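Local coordinates for protein glucose-6-phosphate dehydrogenase (Trypanosoma cruzi, PDB 5AQ1) that catalyses the NADP-dependent oxidation of glucose 6-phosphate, the entry step of the oxidative pentose phosphate pathway, and so supplies NADPH for redox balance, at residues B[113-118]-B[156-161]; B[214-219]-B[436-441]; B[410-415]-B[420-425]. One frame throughout, in Å; residues are numbered along the deposited sequence.

Contact 1 (B[113-118]-B[156-161]); sequences GSYDRD and VGVCRG. With NDP (NADPH dihydro-nicotinamide-adenine-dinucleotide phosphate), chain G.
Tyr115 and Val158 run alongside each other in the same direction, joining two βα units of the Rossmann-type dinucleotide-binding fold. The loop 113-118 leaves the outermost strand 108-112 of the parallel sheet, and residues 156-161 belong to helix 155-165, which follows strand 143-148. One methyl carries most of the apolar contact: Val158 CG2 rests 3.5 Å from Tyr115 CB and meets the ring obliquely at its inner end. The carbonyl of Tyr115 faces the helix as well, its O lying 3.7 Å from Gly157 C. Tyr115 has CG opposite its own carbonyl carbon (chi1 -59°), which carries the phenol away from the helix and toward NADPH. There the ring presents its edge, with the 2'-phosphate oxygen O3X near the ring plane, and CE2 comes within 3.3 Å of the adenine N3A. Tyr115 OH donates to O3X at 2.6 Å, while Arg73, which packs on Tyr115, is itself hydrogen-bonded to NADPH. A tyrosine bound to the 2'-phosphate is consistent with the use of NADP rather than NAD. Behind the aromatic residue the loop turns through an ST motif, Arg117 N donating to Ser114 OG at 3.3 Å (N-H...O 155°), and helix 118-134 then begins. At this far end, where Asp118 comes near Gly161, a water also bridges the segments: it donates to Asp118 OD1 at 3.0 Å and to the carbonyl O of Gly161 at 2.8 Å.

Contact 2 (B[214-219]-B[436-441]); sequences GKEMVQ and VTLPDA. With BG6 (6-O-phosphono-beta-D-glucopyranose), chain F.
Gly214 and Ala441 bring the two backbones closest, with CA atoms 4.0 Å apart, and from there the chains run in opposite senses and separate to 7.3 Å between the CA atoms of Glu216 and Leu438. At the near end Ala441 CA directs a C-H at Gly214 O, almost straight (164° at the hydrogen). Where the gap widens, a water donates to Pro439 O and accepts weakly from Glu216 N. Glu216 runs roughly perpendicular to Leu438: with CG opposite the backbone N (chi1 -178°), the glutamate reaches across to the leucine, whose CD2 lies 3.9 Å from Glu216 OE1. That oxygen forms a salt bridge with Lys413 of the second subunit. Lys215 leads the other way, its chain extended until a final bend at chi4 delivers NZ to the glucose 6-phosphate oxygen O2P at 2.8 Å. NZ also donates to Gln401 OE1 and, at 2.8 Å, to a second water, which accepts from Ala441 N at 3.2 Å. Asp440, the N-cap of the following helix, pairs with Lys48. Held by phosphate, Gln401 and water, the lysine nitrogen ties the substrate phosphate to the backbone where helix 441-451 starts, consistent with a defined position for NZ.

Contact 3 (B[410-415]-B[420-425]); sequences LTAKTP and DTHQTE
Asp420 opens the pairing with its carbonyl, which accepts from Thr414 N at 2.9 Å, the donor standing well above the carbonyl plane. Its carboxylate turns back on its own segment, OD1 taking the N-H of Thr421 from the anti side and out of the carboxylate plane. Thr421 then faces Lys413 as a non-hydrogen-bonded pair, yet its side chain touches Thr411: the two are set at a slant, CB of Thr421 lying 3.8 Å from Thr411 CG2. At His422 the strands return to a hydrogen-bonded pair, His422 N donating to Ala412 O at 3.0 Å and Ala412 N to His422 O. CG of His422 lies between its own backbone N and carbonyl carbon (chi1 76°), a torsion that folds the imidazole over the partner strand. ND1 consequently adds a second, weak bond to Ala412 O, 3.1 Å long and bent to 132°. Lys413 O approaches the ring edge near its plane, 3.3 Å from CE1, and the Pro415 ring lies athwart the imidazole with CD 3.7 Å from the same carbon. NE2 is bonded to Tyr434 OH of the second subunit. This ladder is the turn end of the β-hairpin 405-413/421-429, far from the centre of the chain and set against the second subunit. Gln423 lies on the other face with Thr411, its CG passing by Leu410 O. Thr424 returns to the histidine's face, where CG2 touches both Leu410 CD1, at 3.7 Å, and Ala412 CB, at 3.8 Å. Its N-H meets Leu410 O almost straight (174°), whereas Leu410 N reaches Thr424 O from above the carbonyl plane. Glu425 ends the run with its carboxylate turned to Arg433 of the second subunit, OE2 forming a salt bridge.

The three contacts share no helix or strand and differ in chemistry as they differ in place. Contact 2 lies deepest, its centre about 12 Å from the centre of the chain, and joins the NAD-binding and C-terminal domains largely through water and van der Waals packing. Contact 1, though mostly buried, is peripheral and wholly within the former, one valine methyl against the root of a tyrosine that binds the cofactor. Contact 3, its centre about 36 Å from the chain's centre, is only partly buried; nested within the chain loop closed by contact 2, it depends instead on a regular backbone ladder. Contacts 2 and 3 both meet the second subunit; contact 1 touches no other protein chain.

Contact 1 (B[113-118]-B[156-161])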
loop_
_atom_site.group_PDB
_atom_site.type_symbol
_atom_site.label_atom_id
_atom_site.label_comp_id
_atom_site.label_asym_id
_atom_site.label_seq_id
_atom_site.Cartn_x
_atom_site.Cartn_y
_atom_site.Cartn_z
ATOM N N GLY B 113 -17.441 -34.333 -48.915
ATOM C CA GLY B 113 -17.450 -33.121 -49.731
ATOM C C GLY B 113 -16.115 -32.402 -49.719
ATOM O O GLY B 113 -15.276 -32.647 -48.850
ATOM N N SER B 114 -15.926 -31.502 -50.680
ATOM C CA SER B 114 -14.710 -30.697 -50.771
ATOM C C SER B 114 -14.782 -29.449 -49.883
ATOM O O SER B 114 -15.822 -29.148 -49.294
ATOM C CB SER B 114 -14.465 -30.280 -52.217
ATOM O OG SER B 114 -15.385 -29.274 -52.599
ATOM N N TYR B 115 -13.664 -28.730 -49.800
ATOM C CA TYR B 115 -13.553 -27.532 -48.969
ATOM C C TYR B 115 -13.569 -26.232 -49.786
ATOM O O TYR B 115 -13.384 -25.147 -49.225
ATOM C CB TYR B 115 -12.264 -27.599 -48.138
ATOM C CG TYR B 115 -12.170 -28.808 -47.228
ATOM C CD1 TYR B 115 -13.167 -29.086 -46.298
ATOM C CD2 TYR B 115 -11.073 -29.667 -47.292
ATOM C CE1 TYR B 115 -13.082 -30.190 -45.467
ATOM C CE2 TYR B 115 -10.979 -30.771 -46.462
ATOM C CZ TYR B 115 -11.985 -31.028 -45.555
ATOM O OH TYR B 115 -11.885 -32.124 -44.735
ATOM N N ASP B 116 -13.788 -26.338 -51.097
ATOM C CA ASP B 116 -13.750 -25.169 -51.990
ATOM C C ASP B 116 -14.978 -25.010 -52.908
ATOM O O ASP B 116 -15.382 -23.885 -53.197
ATOM C CB ASP B 116 -12.460 -25.179 -52.828
ATOM C CG ASP B 116 -12.282 -26.463 -53.633
ATOM O OD1 ASP B 116 -13.022 -27.440 -53.397
ATOM O OD2 ASP B 116 -11.392 -26.501 -54.507
ATOM N N ARG B 117 -15.565 -26.119 -53.362
ATOM C CA ARG B 117 -16.692 -26.077 -54.307
ATOM C C ARG B 117 -18.015 -25.667 -53.655
ATOM O O ARG B 117 -18.436 -26.266 -52.665
ATOM C CB ARG B 117 -16.872 -27.438 -54.979
ATOM C CG ARG B 117 -15.769 -27.802 -55.953
ATOM C CD ARG B 117 -15.907 -29.240 -56.413
ATOM N NE ARG B 117 -16.896 -29.350 -57.484
ATOM C CZ ARG B 117 -18.126 -29.867 -57.386
ATOM N NH1 ARG B 117 -18.597 -30.377 -56.248
ATOM N NH2 ARG B 117 -18.907 -29.882 -58.462
ATOM N N ASP B 118 -18.671 -24.662 -54.235
ATOM C CA ASP B 118 -19.953 -24.153 -53.724
ATOM C C ASP B 118 -21.069 -25.195 -53.766
ATOM O O ASP B 118 -22.000 -25.136 -52.964
ATOM C CB ASP B 118 -20.398 -22.912 -54.510
ATOM C CG ASP B 118 -19.604 -21.662 -54.151
ATOM O OD1 ASP B 118 -19.055 -21.572 -53.028
ATOM O OD2 ASP B 118 -19.546 -20.753 -55.003
ATOM N N VAL B 156 -9.551 -20.126 -45.413
ATOM C CA VAL B 156 -10.295 -18.999 -45.982
ATOM C C VAL B 156 -11.350 -19.477 -46.980
ATOM O O VAL B 156 -12.471 -18.969 -46.988
ATOM C CB VAL B 156 -9.356 -17.970 -46.654
ATOM C CG1 VAL B 156 -10.156 -16.848 -47.301
ATOM C CG2 VAL B 156 -8.374 -17.389 -45.637
ATOM N N GLY B 157 -10.988 -20.458 -47.807
ATOM C CA GLY B 157 -11.917 -21.060 -48.768
ATOM C C GLY B 157 -13.144 -21.667 -48.112
ATOM O O GLY B 157 -14.257 -21.535 -48.624
ATOM N N VAL B 158 -12.943 -22.319 -46.970
ATOM C CA VAL B 158 -14.042 -22.920 -46.215
ATOM C C VAL B 158 -14.927 -21.851 -45.594
ATOM O O VAL B 158 -16.150 -21.981 -45.596
ATOM C CB VAL B 158 -13.523 -23.863 -45.112
ATOM C CG1 VAL B 158 -14.657 -24.324 -44.205
ATOM C CG2 VAL B 158 -12.849 -25.068 -45.740
ATOM N N CYS B 159 -14.308 -20.804 -45.058
ATOM C CA CYS B 159 -15.050 -19.674 -44.509
ATOM C C CYS B 159 -15.902 -18.984 -45.582
ATOM O O CYS B 159 -17.035 -18.589 -45.316
ATOM C CB CYS B 159 -14.092 -18.670 -43.859
ATOM S SG CYS B 159 -13.298 -19.274 -42.346
ATOM N N ARG B 160 -15.363 -18.855 -46.793
ATOM C CA ARG B 160 -16.103 -18.244 -47.900
ATOM C C ARG B 160 -17.295 -19.093 -48.334
ATOM O O ARG B 160 -18.375 -18.565 -48.578
ATOM C CB ARG B 160 -15.183 -17.978 -49.096
ATOM C CG ARG B 160 -14.324 -16.740 -48.917
ATOM C CD ARG B 160 -13.386 -16.503 -50.088
ATOM N NE ARG B 160 -12.461 -15.409 -49.785
ATOM C CZ ARG B 160 -11.324 -15.160 -50.431
ATOM N NH1 ARG B 160 -10.931 -15.923 -51.449
ATOM N NH2 ARG B 160 -10.566 -14.134 -50.052
ATOM N N GLY B 161 -17.088 -20.404 -48.432
ATOM C CA GLY B 161 -18.152 -21.337 -48.803
ATOM C C GLY B 161 -19.283 -21.368 -47.793
ATOM O O GLY B 161 -20.456 -21.349 -48.166
HETATM P PA NDP G . -4.895 -32.917 -39.865
HETATM O O1A NDP G . -3.554 -32.827 -40.557
HETATM O O2A NDP G . -5.267 -34.183 -39.115
HETATM O O5B NDP G . -6.011 -32.562 -40.964
HETATM C C5B NDP G . -7.386 -32.549 -40.598
HETATM C C4B NDP G . -8.248 -33.068 -41.741
HETATM O O4B NDP G . -8.244 -32.088 -42.783
HETATM C C3B NDP G . -7.767 -34.378 -42.362
HETATM O O3B NDP G . -8.422 -35.532 -41.828
HETATM C C2B NDP G . -8.090 -34.209 -43.828
HETATM O O2B NDP G . -9.394 -34.715 -44.095
HETATM C C1B NDP G . -8.076 -32.708 -44.061
HETATM N N9A NDP G . -6.802 -32.308 -44.714
HETATM C C8A NDP G . -5.545 -32.615 -44.318
HETATM N N7A NDP G . -4.628 -32.082 -45.165
HETATM C C5A NDP G . -5.304 -31.422 -46.123
HETATM C C6A NDP G . -4.961 -30.633 -47.326
HETATM N N6A NDP G . -3.665 -30.445 -47.672
HETATM N N1A NDP G . -5.979 -30.109 -48.058
HETATM C C2A NDP G . -7.274 -30.289 -47.723
HETATM N N3A NDP G . -7.650 -30.998 -46.640
HETATM C C4A NDP G . -6.734 -31.575 -45.823
HETATM O O3 NDP G . -5.083 -31.637 -38.902
HETATM P PN NDP G . -5.299 -31.755 -37.309
HETATM O O1N NDP G . -6.579 -32.493 -36.999
HETATM O O2N NDP G . -4.000 -32.224 -36.693
HETATM O O5D NDP G . -5.517 -30.212 -36.914
HETATM C C5D NDP G . -6.659 -29.475 -37.349
HETATM C C4D NDP G . -6.480 -28.006 -36.986
HETATM O O4D NDP G . -6.346 -27.864 -35.568
HETATM C C3D NDP G . -5.216 -27.433 -37.605
HETATM O O3D NDP G . -5.456 -26.103 -38.076
HETATM C C2D NDP G . -4.207 -27.428 -36.475
HETATM O O2D NDP G . -3.219 -26.399 -36.641
HETATM C C1D NDP G . -5.091 -27.252 -35.241
HETATM N N1N NDP G . -4.467 -27.824 -34.037
HETATM C C2N NDP G . -4.512 -29.146 -33.805
HETATM C C3N NDP G . -3.921 -29.713 -32.679
HETATM C C7N NDP G . -3.991 -31.196 -32.441
HETATM O O7N NDP G . -4.076 -31.597 -31.291
HETATM N N7N NDP G . -3.952 -32.050 -33.468
HETATM C C4N NDP G . -3.206 -28.852 -31.666
HETATM C C5N NDP G . -3.228 -27.442 -32.036
HETATM C C6N NDP G . -3.853 -26.989 -33.190
HETATM P P2B NDP G . -9.881 -35.178 -45.558
HETATM O O1X NDP G . -8.627 -35.496 -46.336
HETATM O O2X NDP G . -10.721 -36.390 -45.228
HETATM O O3X NDP G . -10.647 -33.992 -46.099
HETATM O O HOH W 1 -21.175 -21.426 -50.904
#

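Contact 2 (B[214-219]-B[436-441])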
loop_
_atom_site.group_PDB
_atom_site.type_symbol
_atom_site.label_atom_id
_atom_site.label_comp_id
_atom_site.label_asym_id
_atom_site.label_seq_id
_atom_site.Cartn_x
_atom_site.Cartn_y
_atom_site.Cartn_z
ATOM N N GLY B 214 -9.362 -23.334 -21.534
ATOM C CA GLY B 214 -10.333 -24.304 -21.028
ATOM C C GLY B 214 -9.821 -25.156 -19.876
ATOM O O GLY B 214 -10.558 -25.992 -19.345
ATOM N N LYS B 215 -8.560 -24.955 -19.492
ATOM C CA LYS B 215 -7.943 -25.732 -18.416
ATOM C C LYS B 215 -8.342 -25.170 -17.058
ATOM O O LYS B 215 -8.332 -23.955 -16.860
ATOM C CB LYS B 215 -6.420 -25.746 -18.560
ATOM C CG LYS B 215 -5.924 -26.501 -19.780
ATOM C CD LYS B 215 -4.424 -26.739 -19.725
ATOM C CE LYS B 215 -3.906 -27.374 -21.008
ATOM N NZ LYS B 215 -4.367 -28.779 -21.172
ATOM N N GLU B 216 -8.677 -26.063 -16.130
ATOM C CA GLU B 216 -9.228 -25.689 -14.826
ATOM C C GLU B 216 -8.469 -24.547 -14.154
ATOM O O GLU B 216 -9.064 -23.542 -13.769
ATOM C CB GLU B 216 -9.247 -26.905 -13.893
ATOM C CG GLU B 216 -9.837 -26.647 -12.514
ATOM C CD GLU B 216 -11.304 -26.262 -12.555
ATOM O OE1 GLU B 216 -12.059 -26.833 -13.377
ATOM O OE2 GLU B 216 -11.711 -25.391 -11.756
ATOM N N MET B 217 -7.159 -24.703 -14.018
ATOM C CA MET B 217 -6.360 -23.752 -13.245
ATOM C C MET B 217 -6.119 -22.431 -13.976
ATOM O O MET B 217 -5.837 -21.418 -13.338
ATOM C CB MET B 217 -5.028 -24.382 -12.817
ATOM C CG MET B 217 -5.170 -25.677 -12.022
ATOM S SD MET B 217 -6.361 -25.627 -10.660
ATOM C CE MET B 217 -5.594 -24.411 -9.593
ATOM N N VAL B 218 -6.239 -22.440 -15.303
ATOM C CA VAL B 218 -6.163 -21.206 -16.086
ATOM C C VAL B 218 -7.477 -20.439 -15.950
ATOM O O VAL B 218 -7.471 -19.214 -15.797
ATOM C CB VAL B 218 -5.838 -21.485 -17.569
ATOM C CG1 VAL B 218 -5.811 -20.194 -18.380
ATOM C CG2 VAL B 218 -4.500 -22.199 -17.688
ATOM N N GLN B 219 -8.601 -21.159 -15.993
ATOM C CA GLN B 219 -9.925 -20.563 -15.748
ATOM C C GLN B 219 -10.054 -19.943 -14.351
ATOM O O GLN B 219 -10.826 -19.002 -14.151
ATOM C CB GLN B 219 -11.034 -21.604 -15.934
ATOM C CG GLN B 219 -11.237 -22.058 -17.372
ATOM C CD GLN B 219 -12.444 -22.966 -17.537
ATOM O OE1 GLN B 219 -12.473 -24.082 -17.011
ATOM N NE2 GLN B 219 -13.449 -22.491 -18.271
ATOM N N VAL B 436 -13.802 -35.220 -7.967
ATOM C CA VAL B 436 -14.360 -34.991 -9.306
ATOM C C VAL B 436 -13.269 -35.149 -10.358
ATOM O O VAL B 436 -12.110 -34.818 -10.113
ATOM C CB VAL B 436 -14.997 -33.581 -9.460
ATOM C CG1 VAL B 436 -15.936 -33.269 -8.302
ATOM C CG2 VAL B 436 -13.933 -32.492 -9.583
ATOM N N THR B 437 -13.644 -35.646 -11.531
ATOM C CA THR B 437 -12.713 -35.729 -12.648
ATOM C C THR B 437 -12.837 -34.454 -13.472
ATOM O O THR B 437 -13.915 -34.111 -13.966
ATOM C CB THR B 437 -12.985 -36.945 -13.548
ATOM O OG1 THR B 437 -13.276 -38.094 -12.738
ATOM C CG2 THR B 437 -11.774 -37.243 -14.434
ATOM N N LEU B 438 -11.724 -33.749 -13.612
ATOM C CA LEU B 438 -11.724 -32.481 -14.313
ATOM C C LEU B 438 -11.762 -32.726 -15.813
ATOM O O LEU B 438 -11.068 -33.608 -16.322
ATOM C CB LEU B 438 -10.497 -31.666 -13.930
ATOM C CG LEU B 438 -10.374 -31.359 -12.434
ATOM C CD1 LEU B 438 -8.999 -30.795 -12.171
ATOM C CD2 LEU B 438 -11.454 -30.408 -11.936
ATOM N N PRO B 439 -12.588 -31.949 -16.526
ATOM C CA PRO B 439 -12.789 -32.160 -17.947
ATOM C C PRO B 439 -11.601 -31.707 -18.781
ATOM O O PRO B 439 -10.829 -30.858 -18.348
ATOM C CB PRO B 439 -13.997 -31.274 -18.249
ATOM C CG PRO B 439 -13.853 -30.149 -17.293
ATOM C CD PRO B 439 -13.356 -30.790 -16.036
ATOM N N ASP B 440 -11.466 -32.277 -19.973
ATOM C CA ASP B 440 -10.522 -31.777 -20.957
ATOM C C ASP B 440 -10.892 -30.333 -21.312
ATOM O O ASP B 440 -12.061 -29.945 -21.236
ATOM C CB ASP B 440 -10.557 -32.658 -22.209
ATOM C CG ASP B 440 -9.583 -32.194 -23.272
ATOM O OD1 ASP B 440 -8.359 -32.296 -23.041
ATOM O OD2 ASP B 440 -10.044 -31.717 -24.333
ATOM N N ALA B 441 -9.897 -29.545 -21.703
ATOM C CA ALA B 441 -10.116 -28.146 -22.072
ATOM C C ALA B 441 -11.269 -27.937 -23.062
ATOM O O ALA B 441 -12.066 -27.017 -22.915
ATOM C CB ALA B 441 -8.837 -27.561 -22.643
HETATM C C1 BG6 F . -0.755 -27.431 -28.967
HETATM C C2 BG6 F . 0.637 -27.248 -29.568
HETATM O O1 BG6 F . -1.533 -26.240 -29.141
HETATM O O5 BG6 F . -0.642 -27.716 -27.570
HETATM C C3 BG6 F . 1.467 -28.495 -29.315
HETATM O O2 BG6 F . 0.546 -26.991 -30.973
HETATM C C4 BG6 F . 1.507 -28.754 -27.818
HETATM O O3 BG6 F . 2.799 -28.354 -29.819
HETATM C C5 BG6 F . 0.087 -28.916 -27.292
HETATM O O4 BG6 F . 2.284 -29.924 -27.557
HETATM C C6 BG6 F . 0.078 -29.210 -25.795
HETATM O O6 BG6 F . -1.254 -29.168 -25.282
HETATM P P BG6 F . -1.575 -29.774 -23.826
HETATM O O1P BG6 F . -0.618 -29.066 -22.895
HETATM O O2P BG6 F . -3.012 -29.412 -23.576
HETATM O O3P BG6 F . -1.315 -31.252 -23.996
HETATM O O HOH W 2 -6.790 -30.196 -21.085
HETATM O O HOH W 3 -10.173 -28.789 -16.508
#

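Contact 3 (B[410-415]-B[420-425])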
loop_
_atom_site.group_PDB
_atom_site.type_symbol
_atom_site.label_atom_id
_atom_site.label_comp_id
_atom_site.label_asym_id
_atom_site.label_seq_id
_atom_site.Cartn_x
_atom_site.Cartn_y
_atom_site.Cartn_z
ATOM N N LEU B 410 5.864 -20.715 1.847
ATOM C CA LEU B 410 6.253 -19.740 2.853
ATOM C C LEU B 410 7.186 -20.352 3.893
ATOM O O LEU B 410 7.440 -21.556 3.886
ATOM C CB LEU B 410 5.018 -19.105 3.510
ATOM C CG LEU B 410 3.747 -19.924 3.740
ATOM C CD1 LEU B 410 4.014 -21.155 4.576
ATOM C CD2 LEU B 410 2.683 -19.068 4.409
ATOM N N THR B 411 7.713 -19.502 4.768
ATOM C CA THR B 411 8.610 -19.931 5.834
ATOM C C THR B 411 7.833 -20.128 7.138
ATOM O O THR B 411 6.928 -19.354 7.460
ATOM C CB THR B 411 9.734 -18.904 6.035
ATOM O OG1 THR B 411 10.497 -18.809 4.829
ATOM C CG2 THR B 411 10.654 -19.307 7.178
ATOM N N ALA B 412 8.180 -21.182 7.866
ATOM C CA ALA B 412 7.562 -21.479 9.151
ATOM C C ALA B 412 8.608 -22.026 10.110
ATOM O O ALA B 412 9.708 -22.402 9.698
ATOM C CB ALA B 412 6.432 -22.484 8.976
ATOM N N LYS B 413 8.263 -22.057 11.392
ATOM C CA LYS B 413 9.110 -22.674 12.405
ATOM C C LYS B 413 9.180 -24.175 12.142
ATOM O O LYS B 413 8.164 -24.788 11.829
ATOM C CB LYS B 413 8.541 -22.403 13.800
ATOM C CG LYS B 413 9.321 -23.036 14.943
ATOM C CD LYS B 413 8.507 -23.034 16.223
ATOM C CE LYS B 413 9.129 -23.935 17.275
ATOM N NZ LYS B 413 8.953 -25.378 16.958
ATOM N N THR B 414 10.372 -24.760 12.262
ATOM C CA THR B 414 10.525 -26.208 12.140
ATOM C C THR B 414 9.760 -26.892 13.269
ATOM O O THR B 414 10.010 -26.613 14.440
ATOM C CB THR B 414 11.993 -26.658 12.214
ATOM O OG1 THR B 414 12.626 -26.065 13.354
ATOM C CG2 THR B 414 12.747 -26.253 10.963
ATOM N N PRO B 415 8.820 -27.786 12.923
ATOM C CA PRO B 415 7.988 -28.449 13.931
ATOM C C PRO B 415 8.792 -29.148 15.022
ATOM O O PRO B 415 9.758 -29.840 14.717
ATOM C CB PRO B 415 7.216 -29.490 13.122
ATOM C CG PRO B 415 7.193 -28.959 11.736
ATOM C CD PRO B 415 8.482 -28.222 11.557
ATOM N N ASP B 420 14.003 -23.421 14.747
ATOM C CA ASP B 420 14.664 -23.102 13.489
ATOM C C ASP B 420 13.581 -22.762 12.463
ATOM O O ASP B 420 12.397 -22.766 12.790
ATOM C CB ASP B 420 15.479 -24.323 13.040
ATOM C CG ASP B 420 16.627 -23.973 12.106
ATOM O OD1 ASP B 420 16.663 -22.850 11.555
ATOM O OD2 ASP B 420 17.501 -24.843 11.914
ATOM N N THR B 421 13.977 -22.453 11.233
ATOM C CA THR B 421 13.020 -22.210 10.159
ATOM C C THR B 421 13.190 -23.210 9.019
ATOM O O THR B 421 14.246 -23.825 8.856
ATOM C CB THR B 421 13.153 -20.789 9.584
ATOM O OG1 THR B 421 14.458 -20.618 9.020
ATOM C CG2 THR B 421 12.917 -19.742 10.661
ATOM N N HIS B 422 12.123 -23.360 8.238
ATOM C CA HIS B 422 12.123 -24.183 7.031
ATOM C C HIS B 422 11.049 -23.659 6.086
ATOM O O HIS B 422 10.123 -22.976 6.522
ATOM C CB HIS B 422 11.859 -25.655 7.373
ATOM C CG HIS B 422 10.426 -25.962 7.684
ATOM N ND1 HIS B 422 9.744 -25.373 8.726
ATOM C CD2 HIS B 422 9.546 -26.800 7.086
ATOM C CE1 HIS B 422 8.504 -25.828 8.753
ATOM N NE2 HIS B 422 8.361 -26.700 7.773
ATOM N N GLN B 423 11.174 -23.971 4.800
ATOM C CA GLN B 423 10.136 -23.614 3.837
ATOM C C GLN B 423 9.102 -24.738 3.753
ATOM O O GLN B 423 9.456 -25.914 3.696
ATOM C CB GLN B 423 10.736 -23.290 2.463
ATOM C CG GLN B 423 9.697 -22.945 1.397
ATOM C CD GLN B 423 10.241 -22.019 0.303
ATOM O OE1 GLN B 423 10.932 -22.454 -0.633
ATOM N NE2 GLN B 423 9.923 -20.728 0.415
ATOM N N THR B 424 7.826 -24.358 3.764
ATOM C CA THR B 424 6.710 -25.300 3.690
ATOM C C THR B 424 5.644 -24.736 2.733
ATOM O O THR B 424 5.918 -23.775 2.014
ATOM C CB THR B 424 6.140 -25.584 5.100
ATOM O OG1 THR B 424 5.118 -26.586 5.025
ATOM C CG2 THR B 424 5.575 -24.319 5.745
ATOM N N GLU B 425 4.455 -25.340 2.698
ATOM C CA GLU B 425 3.375 -24.883 1.808
ATOM C C GLU B 425 2.011 -24.923 2.468
ATOM O O GLU B 425 1.758 -25.751 3.338
ATOM C CB GLU B 425 3.272 -25.739 0.540
ATOM C CG GLU B 425 4.583 -26.083 -0.144
ATOM C CD GLU B 425 5.280 -27.270 0.489
ATOM O OE1 GLU B 425 4.586 -28.209 0.935
ATOM O OE2 GLU B 425 6.526 -27.255 0.553
#